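Local coordinates for ankyrin repeat and SOCS box protein 11 (Homo sapiens, PDB 4UUC) that serves as the substrate-recognition component of a cullin-5-RING E3 ubiquitin ligase, directing target proteins such as BIK, DIRAS2 and RPN1 to ubiquitination and proteasomal degradation, at residues A[5-13]-A[20-30]; A[104-112]-A[135-143]. All coordinates share one frame; numbering follows the deposited sequence.

Interaction 1 of 2, residues A[5-13]-A[20-30]; sequences RSPLHEAAA and LKTLIAQGVNV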
loop_
_atom_site.group_PDB
_atom_site.type_symbol
_atom_site.label_atom_id
_atom_site.label_comp_id
_atom_site.label_asym_id
_atom_site.label_seq_id
_atom_site.Cartn_x
_atom_site.Cartn_y
_atom_site.Cartn_z
ATOM N N ARG A 5 8.715 24.391 10.763
ATOM C CA ARG A 5 7.542 23.656 11.232
ATOM C C ARG A 5 6.740 24.502 12.219
ATOM O O ARG A 5 7.309 25.142 13.104
ATOM C CB ARG A 5 7.961 22.336 11.876
ATOM C CG ARG A 5 6.820 21.354 12.063
ATOM C CD ARG A 5 7.333 19.960 12.393
ATOM N NE ARG A 5 6.245 19.016 12.651
ATOM C CZ ARG A 5 5.667 18.833 13.835
ATOM N NH1 ARG A 5 6.063 19.528 14.893
ATOM N NH2 ARG A 5 4.686 17.950 13.961
ATOM N N SER A 6 5.418 24.495 12.063
ATOM C CA SER A 6 4.549 25.425 12.778
ATOM C C SER A 6 3.669 24.764 13.839
ATOM O O SER A 6 3.571 23.533 13.910
ATOM C CB SER A 6 3.653 26.149 11.777
ATOM O OG SER A 6 2.717 25.248 11.210
ATOM N N PRO A 7 3.012 25.589 14.668
ATOM C CA PRO A 7 2.005 25.056 15.592
ATOM C C PRO A 7 0.899 24.269 14.884
ATOM O O PRO A 7 0.433 23.263 15.421
ATOM C CB PRO A 7 1.449 26.316 16.256
ATOM C CG PRO A 7 2.615 27.265 16.255
ATOM C CD PRO A 7 3.334 27.000 14.961
ATOM N N LEU A 8 0.487 24.711 13.700
ATOM C CA LEU A 8 -0.531 23.989 12.943
ATOM C C LEU A 8 -0.058 22.577 12.580
ATOM O O LEU A 8 -0.830 21.621 12.677
ATOM C CB LEU A 8 -0.908 24.754 11.674
ATOM C CG LEU A 8 -2.106 24.198 10.897
ATOM C CD1 LEU A 8 -3.393 24.311 11.706
ATOM C CD2 LEU A 8 -2.264 24.903 9.562
ATOM N N HIS A 9 1.202 22.449 12.165
ATOM C CA HIS A 9 1.786 21.142 11.854
ATOM C C HIS A 9 1.671 20.210 13.056
ATOM O O HIS A 9 1.321 19.037 12.922
ATOM C CB HIS A 9 3.265 21.268 11.463
ATOM C CG HIS A 9 3.499 21.712 10.052
ATOM N ND1 HIS A 9 3.458 23.037 9.669
ATOM C CD2 HIS A 9 3.825 21.010 8.940
ATOM C CE1 HIS A 9 3.726 23.130 8.379
ATOM N NE2 HIS A 9 3.951 21.914 7.912
ATOM N N GLU A 10 1.983 20.748 14.230
ATOM C CA GLU A 10 1.993 19.971 15.462
ATOM C C GLU A 10 0.580 19.581 15.883
ATOM O O GLU A 10 0.347 18.444 16.298
ATOM C CB GLU A 10 2.682 20.762 16.582
ATOM C CG GLU A 10 2.678 20.075 17.941
ATOM C CD GLU A 10 3.453 18.762 17.962
ATOM O OE1 GLU A 10 4.238 18.504 17.022
ATOM O OE2 GLU A 10 3.275 17.985 18.928
ATOM N N ALA A 11 -0.362 20.516 15.790
ATOM C CA ALA A 11 -1.753 20.202 16.111
ATOM C C ALA A 11 -2.255 19.101 15.179
ATOM O O ALA A 11 -2.921 18.155 15.609
ATOM C CB ALA A 11 -2.633 21.436 16.002
ATOM N N ALA A 12 -1.910 19.217 13.902
ATOM C CA ALA A 12 -2.319 18.227 12.910
ATOM C C ALA A 12 -1.698 16.860 13.184
ATOM O O ALA A 12 -2.367 15.832 13.061
ATOM C CB ALA A 12 -1.949 18.701 11.513
ATOM N N ALA A 13 -0.419 16.844 13.544
ATOM C CA ALA A 13 0.281 15.589 13.798
ATOM C C ALA A 13 -0.316 14.849 14.996
ATOM O O ALA A 13 -0.414 13.621 14.990
ATOM C CB ALA A 13 1.758 15.849 14.029
ATOM N N LEU A 20 -6.229 22.820 16.305
ATOM C CA LEU A 20 -6.055 23.027 14.874
ATOM C C LEU A 20 -7.065 24.041 14.329
ATOM O O LEU A 20 -6.694 24.983 13.627
ATOM C CB LEU A 20 -6.185 21.700 14.127
ATOM C CG LEU A 20 -6.014 21.790 12.614
ATOM C CD1 LEU A 20 -4.790 21.004 12.167
ATOM C CD2 LEU A 20 -7.268 21.307 11.910
ATOM N N LYS A 21 -8.339 23.851 14.656
ATOM C CA LYS A 21 -9.385 24.743 14.171
ATOM C C LYS A 21 -9.235 26.142 14.765
ATOM O O LYS A 21 -9.550 27.133 14.109
ATOM C CB LYS A 21 -10.766 24.172 14.492
ATOM C CG LYS A 21 -11.091 22.916 13.697
ATOM C CD LYS A 21 -12.439 22.328 14.087
ATOM C CE LYS A 21 -13.592 23.099 13.471
ATOM N NZ LYS A 21 -13.690 22.871 12.004
ATOM N N THR A 22 -8.732 26.222 15.992
ATOM C CA THR A 22 -8.510 27.516 16.629
ATOM C C THR A 22 -7.428 28.280 15.871
ATOM O O THR A 22 -7.584 29.466 15.578
ATOM C CB THR A 22 -8.113 27.358 18.112
ATOM O OG1 THR A 22 -9.181 26.723 18.828
ATOM C CG2 THR A 22 -7.830 28.711 18.752
ATOM N N LEU A 23 -6.337 27.594 15.549
ATOM C CA LEU A 23 -5.243 28.197 14.790
ATOM C C LEU A 23 -5.695 28.638 13.395
ATOM O O LEU A 23 -5.334 29.718 12.935
ATOM C CB LEU A 23 -4.075 27.214 14.679
ATOM C CG LEU A 23 -3.302 26.966 15.978
ATOM C CD1 LEU A 23 -2.444 25.712 15.875
ATOM C CD2 LEU A 23 -2.442 28.171 16.317
ATOM N N ILE A 24 -6.481 27.801 12.723
ATOM C CA ILE A 24 -7.008 28.148 11.408
ATOM C C ILE A 24 -7.860 29.415 11.496
ATOM O O ILE A 24 -7.746 30.309 10.654
ATOM C CB ILE A 24 -7.836 26.985 10.813
ATOM C CG1 ILE A 24 -6.903 25.833 10.430
ATOM C CG2 ILE A 24 -8.627 27.443 9.588
ATOM C CD1 ILE A 24 -7.617 24.543 10.055
ATOM N N ALA A 25 -8.697 29.489 12.527
ATOM C CA ALA A 25 -9.589 30.628 12.725
ATOM C C ALA A 25 -8.806 31.921 12.949
ATOM O O ALA A 25 -9.269 32.999 12.579
ATOM C CB ALA A 25 -10.524 30.368 13.898
ATOM N N GLN A 26 -7.625 31.814 13.551
ATOM C CA GLN A 26 -6.785 32.990 13.786
ATOM C C GLN A 26 -6.130 33.495 12.502
ATOM O O GLN A 26 -5.620 34.617 12.460
ATOM C CB GLN A 26 -5.701 32.683 14.819
ATOM C CG GLN A 26 -6.210 32.541 16.241
ATOM C CD GLN A 26 -6.929 33.785 16.742
ATOM O OE1 GLN A 26 -8.133 33.947 16.539
ATOM N NE2 GLN A 26 -6.189 34.667 17.407
ATOM N N GLY A 27 -6.128 32.658 11.468
ATOM C CA GLY A 27 -5.672 33.056 10.148
ATOM C C GLY A 27 -4.294 32.554 9.757
ATOM O O GLY A 27 -3.679 33.098 8.840
ATOM N N VAL A 28 -3.802 31.518 10.432
ATOM C CA VAL A 28 -2.492 30.967 10.096
ATOM C C VAL A 28 -2.514 30.408 8.675
ATOM O O VAL A 28 -3.573 30.068 8.143
ATOM C CB VAL A 28 -2.047 29.856 11.080
ATOM C CG1 VAL A 28 -2.019 30.375 12.511
ATOM C CG2 VAL A 28 -2.952 28.640 10.973
ATOM N N ASN A 29 -1.336 30.322 8.065
ATOM C CA ASN A 29 -1.209 29.808 6.708
ATOM C C ASN A 29 -1.357 28.287 6.652
ATOM O O ASN A 29 -0.447 27.549 7.036
ATOM C CB ASN A 29 0.139 30.224 6.122
ATOM C CG ASN A 29 0.346 29.712 4.711
ATOM O OD1 ASN A 29 -0.608 29.351 4.015
ATOM N ND2 ASN A 29 1.602 29.683 4.276
ATOM N N VAL A 30 -2.502 27.833 6.157
ATOM C CA VAL A 30 -2.806 26.409 6.073
ATOM C C VAL A 30 -1.801 25.651 5.206
ATOM O O VAL A 30 -1.528 24.472 5.445
ATOM C CB VAL A 30 -4.238 26.202 5.521
ATOM C CG1 VAL A 30 -4.433 24.804 4.943
ATOM C CG2 VAL A 30 -5.261 26.470 6.614
HETATM O O HOH W 1 1.174 27.343 9.835
#

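Interaction 2 of 2, residues A[104-112]-A[135-143]; sequences SPIHEAVKR and LGTPLYVAC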
loop_
_atom_site.group_PDB
_atom_site.type_symbol
_atom_site.label_atom_id
_atom_site.label_comp_id
_atom_site.label_asym_id
_atom_site.label_seq_id
_atom_site.Cartn_x
_atom_site.Cartn_y
_atom_site.Cartn_z
ATOM N N SER A 104 3.809 5.152 -4.131
ATOM C CA SER A 104 2.530 4.528 -4.465
ATOM C C SER A 104 1.694 4.240 -3.220
ATOM O O SER A 104 2.133 3.494 -2.351
ATOM C CB SER A 104 2.756 3.221 -5.231
ATOM O OG SER A 104 1.530 2.555 -5.468
ATOM N N PRO A 105 0.483 4.820 -3.138
ATOM C CA PRO A 105 -0.355 4.567 -1.959
ATOM C C PRO A 105 -0.778 3.110 -1.789
ATOM O O PRO A 105 -0.696 2.598 -0.668
ATOM C CB PRO A 105 -1.578 5.458 -2.205
ATOM C CG PRO A 105 -1.072 6.557 -3.080
ATOM C CD PRO A 105 -0.070 5.899 -3.977
ATOM N N ILE A 106 -1.226 2.449 -2.853
ATOM C CA ILE A 106 -1.767 1.101 -2.692
ATOM C C ILE A 106 -0.684 0.109 -2.250
ATOM O O ILE A 106 -0.958 -0.784 -1.447
ATOM C CB ILE A 106 -2.460 0.589 -3.985
ATOM C CG1 ILE A 106 -3.319 -0.639 -3.661
ATOM C CG2 ILE A 106 -1.446 0.291 -5.090
ATOM C CD1 ILE A 106 -4.133 -1.159 -4.833
ATOM N N HIS A 107 0.546 0.274 -2.733
ATOM C CA HIS A 107 1.616 -0.652 -2.368
ATOM C C HIS A 107 1.994 -0.525 -0.894
ATOM O O HIS A 107 2.297 -1.523 -0.240
ATOM C CB HIS A 107 2.841 -0.435 -3.257
ATOM C CG HIS A 107 2.614 -0.826 -4.683
ATOM N ND1 HIS A 107 1.916 -0.033 -5.568
ATOM C CD2 HIS A 107 2.961 -1.941 -5.370
ATOM C CE1 HIS A 107 1.854 -0.636 -6.741
ATOM N NE2 HIS A 107 2.483 -1.794 -6.649
ATOM N N GLU A 108 1.952 0.692 -0.362
ATOM C CA GLU A 108 2.216 0.894 1.060
ATOM C C GLU A 108 1.068 0.342 1.902
ATOM O O GLU A 108 1.296 -0.288 2.940
ATOM C CB GLU A 108 2.432 2.374 1.369
ATOM C CG GLU A 108 2.875 2.650 2.803
ATOM C CD GLU A 108 4.250 2.084 3.124
ATOM O OE1 GLU A 108 5.050 1.871 2.187
ATOM O OE2 GLU A 108 4.531 1.854 4.321
ATOM N N ALA A 109 -0.164 0.575 1.459
ATOM C CA ALA A 109 -1.329 0.045 2.170
ATOM C C ALA A 109 -1.240 -1.473 2.289
ATOM O O ALA A 109 -1.447 -2.032 3.372
ATOM C CB ALA A 109 -2.616 0.444 1.471
ATOM N N VAL A 110 -0.931 -2.137 1.178
ATOM C CA VAL A 110 -0.838 -3.597 1.166
ATOM C C VAL A 110 0.304 -4.067 2.059
ATOM O O VAL A 110 0.126 -4.983 2.856
ATOM C CB VAL A 110 -0.640 -4.145 -0.261
ATOM C CG1 VAL A 110 -0.358 -5.648 -0.235
ATOM C CG2 VAL A 110 -1.868 -3.855 -1.106
ATOM N N LYS A 111 1.470 -3.438 1.933
ATOM C CA LYS A 111 2.616 -3.782 2.773
ATOM C C LYS A 111 2.239 -3.818 4.257
ATOM O O LYS A 111 2.632 -4.733 4.986
ATOM C CB LYS A 111 3.758 -2.790 2.547
ATOM C CG LYS A 111 4.953 -2.990 3.470
ATOM C CD LYS A 111 6.085 -2.031 3.108
ATOM C CE LYS A 111 7.267 -2.176 4.049
ATOM N NZ LYS A 111 8.417 -1.329 3.617
ATOM N N ARG A 112 1.461 -2.831 4.691
ATOM C CA ARG A 112 1.074 -2.711 6.093
ATOM C C ARG A 112 -0.177 -3.514 6.455
ATOM O O ARG A 112 -0.597 -3.521 7.615
ATOM C CB ARG A 112 0.851 -1.241 6.441
ATOM C CG ARG A 112 2.123 -0.408 6.386
ATOM C CD ARG A 112 1.832 1.061 6.617
ATOM N NE ARG A 112 3.053 1.865 6.579
ATOM C CZ ARG A 112 3.584 2.513 7.616
ATOM N NH1 ARG A 112 3.012 2.480 8.815
ATOM N NH2 ARG A 112 4.697 3.210 7.447
ATOM N N LEU A 135 9.409 -2.847 -6.764
ATOM C CA LEU A 135 8.481 -3.153 -5.672
ATOM C C LEU A 135 7.553 -4.300 -6.040
ATOM O O LEU A 135 7.199 -5.133 -5.203
ATOM C CB LEU A 135 7.632 -1.933 -5.312
ATOM C CG LEU A 135 8.051 -1.060 -4.131
ATOM C CD1 LEU A 135 7.023 0.048 -3.940
ATOM C CD2 LEU A 135 8.209 -1.865 -2.849
ATOM N N GLY A 136 7.133 -4.315 -7.299
ATOM C CA GLY A 136 6.226 -5.335 -7.786
ATOM C C GLY A 136 4.785 -4.875 -7.797
ATOM O O GLY A 136 4.485 -3.698 -7.597
ATOM N N THR A 137 3.893 -5.824 -8.054
ATOM C CA THR A 137 2.461 -5.590 -8.046
ATOM C C THR A 137 1.923 -5.602 -6.618
ATOM O O THR A 137 2.617 -6.037 -5.695
ATOM C CB THR A 137 1.732 -6.672 -8.837
ATOM O OG1 THR A 137 2.049 -7.938 -8.252
ATOM C CG2 THR A 137 2.153 -6.666 -10.309
ATOM N N PRO A 138 0.677 -5.143 -6.428
ATOM C CA PRO A 138 0.074 -5.251 -5.097
ATOM C C PRO A 138 0.048 -6.691 -4.576
ATOM O O PRO A 138 0.296 -6.915 -3.392
ATOM C CB PRO A 138 -1.341 -4.707 -5.313
ATOM C CG PRO A 138 -1.193 -3.748 -6.454
ATOM C CD PRO A 138 -0.176 -4.375 -7.355
ATOM N N LEU A 139 -0.237 -7.655 -5.446
ATOM C CA LEU A 139 -0.260 -9.051 -5.023
ATOM C C LEU A 139 1.125 -9.497 -4.557
ATOM O O LEU A 139 1.255 -10.211 -3.563
ATOM C CB LEU A 139 -0.750 -9.956 -6.157
ATOM C CG LEU A 139 -0.796 -11.450 -5.832
ATOM C CD1 LEU A 139 -1.734 -11.739 -4.665
ATOM C CD2 LEU A 139 -1.216 -12.230 -7.073
ATOM N N TYR A 140 2.156 -9.074 -5.277
ATOM C CA TYR A 140 3.528 -9.415 -4.923
ATOM C C TYR A 140 3.905 -8.871 -3.542
ATOM O O TYR A 140 4.533 -9.565 -2.741
ATOM C CB TYR A 140 4.486 -8.874 -5.984
ATOM C CG TYR A 140 5.924 -9.265 -5.773
ATOM C CD1 TYR A 140 6.413 -10.476 -6.243
ATOM C CD2 TYR A 140 6.802 -8.415 -5.117
ATOM C CE1 TYR A 140 7.735 -10.832 -6.055
ATOM C CE2 TYR A 140 8.118 -8.760 -4.925
ATOM C CZ TYR A 140 8.585 -9.965 -5.391
ATOM O OH TYR A 140 9.902 -10.294 -5.185
ATOM N N VAL A 141 3.525 -7.626 -3.277
ATOM C CA VAL A 141 3.767 -7.009 -1.979
ATOM C C VAL A 141 3.020 -7.775 -0.888
ATOM O O VAL A 141 3.585 -8.066 0.165
ATOM C CB VAL A 141 3.338 -5.523 -1.977
ATOM C CG1 VAL A 141 3.457 -4.918 -0.578
ATOM C CG2 VAL A 141 4.181 -4.731 -2.976
ATOM N N ALA A 142 1.754 -8.094 -1.148
ATOM C CA ALA A 142 0.937 -8.846 -0.198
ATOM C C ALA A 142 1.602 -10.170 0.180
ATOM O O ALA A 142 1.602 -10.566 1.349
ATOM C CB ALA A 142 -0.454 -9.099 -0.780
ATOM N N CYS A 143 2.146 -10.863 -0.815
ATOM C CA CYS A 143 2.807 -12.143 -0.584
ATOM C C CYS A 143 4.135 -11.978 0.151
ATOM O O CYS A 143 4.487 -12.793 1.000
ATOM C CB CYS A 143 3.020 -12.873 -1.910
ATOM S SG CYS A 143 1.477 -13.421 -2.692
#

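Interaction 1 of 2, residues A[5-13]-A[20-30]
L8, on the first helix of ankyrin repeat 1, packs against L20, L23 and I24 on the second, so the contact joins the two antiparallel helices of one ankyrin repeat. The short segments run nearly antiparallel, at 153°, with axes 9.4 Å apart.

Apolar packing centres on the fork of L8. With CG anti to the backbone N (chi1 -172°), the side chain sends its two methyls to different parts of 20-30. The L8 and L20 side chains cross obliquely, with L8 CD1 3.6 Å from L20 CD1, and L8 CD1 also touches I24 CG1. CD2 turns to the loop after the second helix, where it reaches V30 CA at 3.8 Å and, more loosely, CG2 of V28. Were this leucine cut back to an alanine, L20 and V28 would probably lose the methyls that lean on them, and the packing between the first helix and the loop would be disturbed. L8 also touches L56 of helix 50-58, which extends the packing to the next repeat.

Smaller groups fill the flanks. A11 CB lies 4.0 Å from L20 CB, where the backbones come nearest, and A12 CB meets the L20 tip, 3.7 Å from its CD1. L23 CD1 rests on the first turn of helix 7-13, 3.8 Å from L8 N, and beside P7 CB.

Polar contacts gather at the N-terminal end of that helix, in the sequence SPLH, a variant of the ankyrin TPLH motif. S6, at the N-cap, shares a hydrogen bond between its OG and H9 ND1 in the plane of the imidazole, and H9 NE2 bonds to V38 O in the loop ahead of helix 40-46. A water 2.9 Å from S6 OG links the segments by donating to N29 O.

Interaction 2 of 2, residues A[104-112]-A[135-143]
H107 ND1 is bound by S104 OG at 2.6 Å, and the far side of the same imidazole reaches across to the following repeat, where NE2 donates to G136 O. The H107 NE2 to G136 O bond, 2.9 Å, is weak, because it is strongly bent (121° at the hydrogen). The pair reproduces the ankyrin TPLH arrangement, here as SPIH: the hydroxyl at the helix N-cap probably helps to fix the rotation of the histidine, whose other nitrogen makes the weak link from the first helix of repeat 4 to the loop before the first helix of repeat 5.

Apolar groups pack round the ring as well. P138 CG lies over one face, while V141 CG2 comes to the edge at CD2, the H107 and V141 side chains crossing at about a right angle. L135 CD1 adds a looser contact to H107 CB.

Further along, the helices are nearly parallel, at 23°, and their axes come within 8.6 Å. V141 CG1, anti to its own N (chi1 174°), lies against the backbone of the facing helix, 3.6 Å from H107 O and 3.5 Å from K111 N, and touches V110 CG1. V110 CG1 in turn presses on the backbone of A142 and sits only 3.5 Å from its CB, tighter than ordinary carbon packing. I106 CD1 meets P138 CG at 4.2 Å.

T137 caps helix 138-143, its OG1 accepting from Y140 N while also bonded to H163 O, a link to the end of repeat 5. The pair packs on the second helices of the two repeats: V110 rests on M118 and I106 on L121 of helix 115-123, and A142 packs on V151 of helix 148-156. On the preceding side, E108 touches F75 of helix 73-80.

How the interactions relate
The two contacts are two of the joints from which an ankyrin stack is built, and they share no helix. Interaction 1 joins the antiparallel helices inside repeat 1, near the N-terminal end of the domain, and is only partly buried; leucines dominate it, and its polar crossing is made through water. Interaction 2 joins nearly parallel first helices of repeats 4 and 5, close to the centre of the chain, and is largely buried; the axes are closer, consistent with its smaller valine, alanine and proline groups, and a histidine makes the polar crossing directly, though by a weak bond. Their centres are 33 Å apart, yet the same serine-histidine pairing recurs in both, in interaction 1 pointing onward to repeat 2.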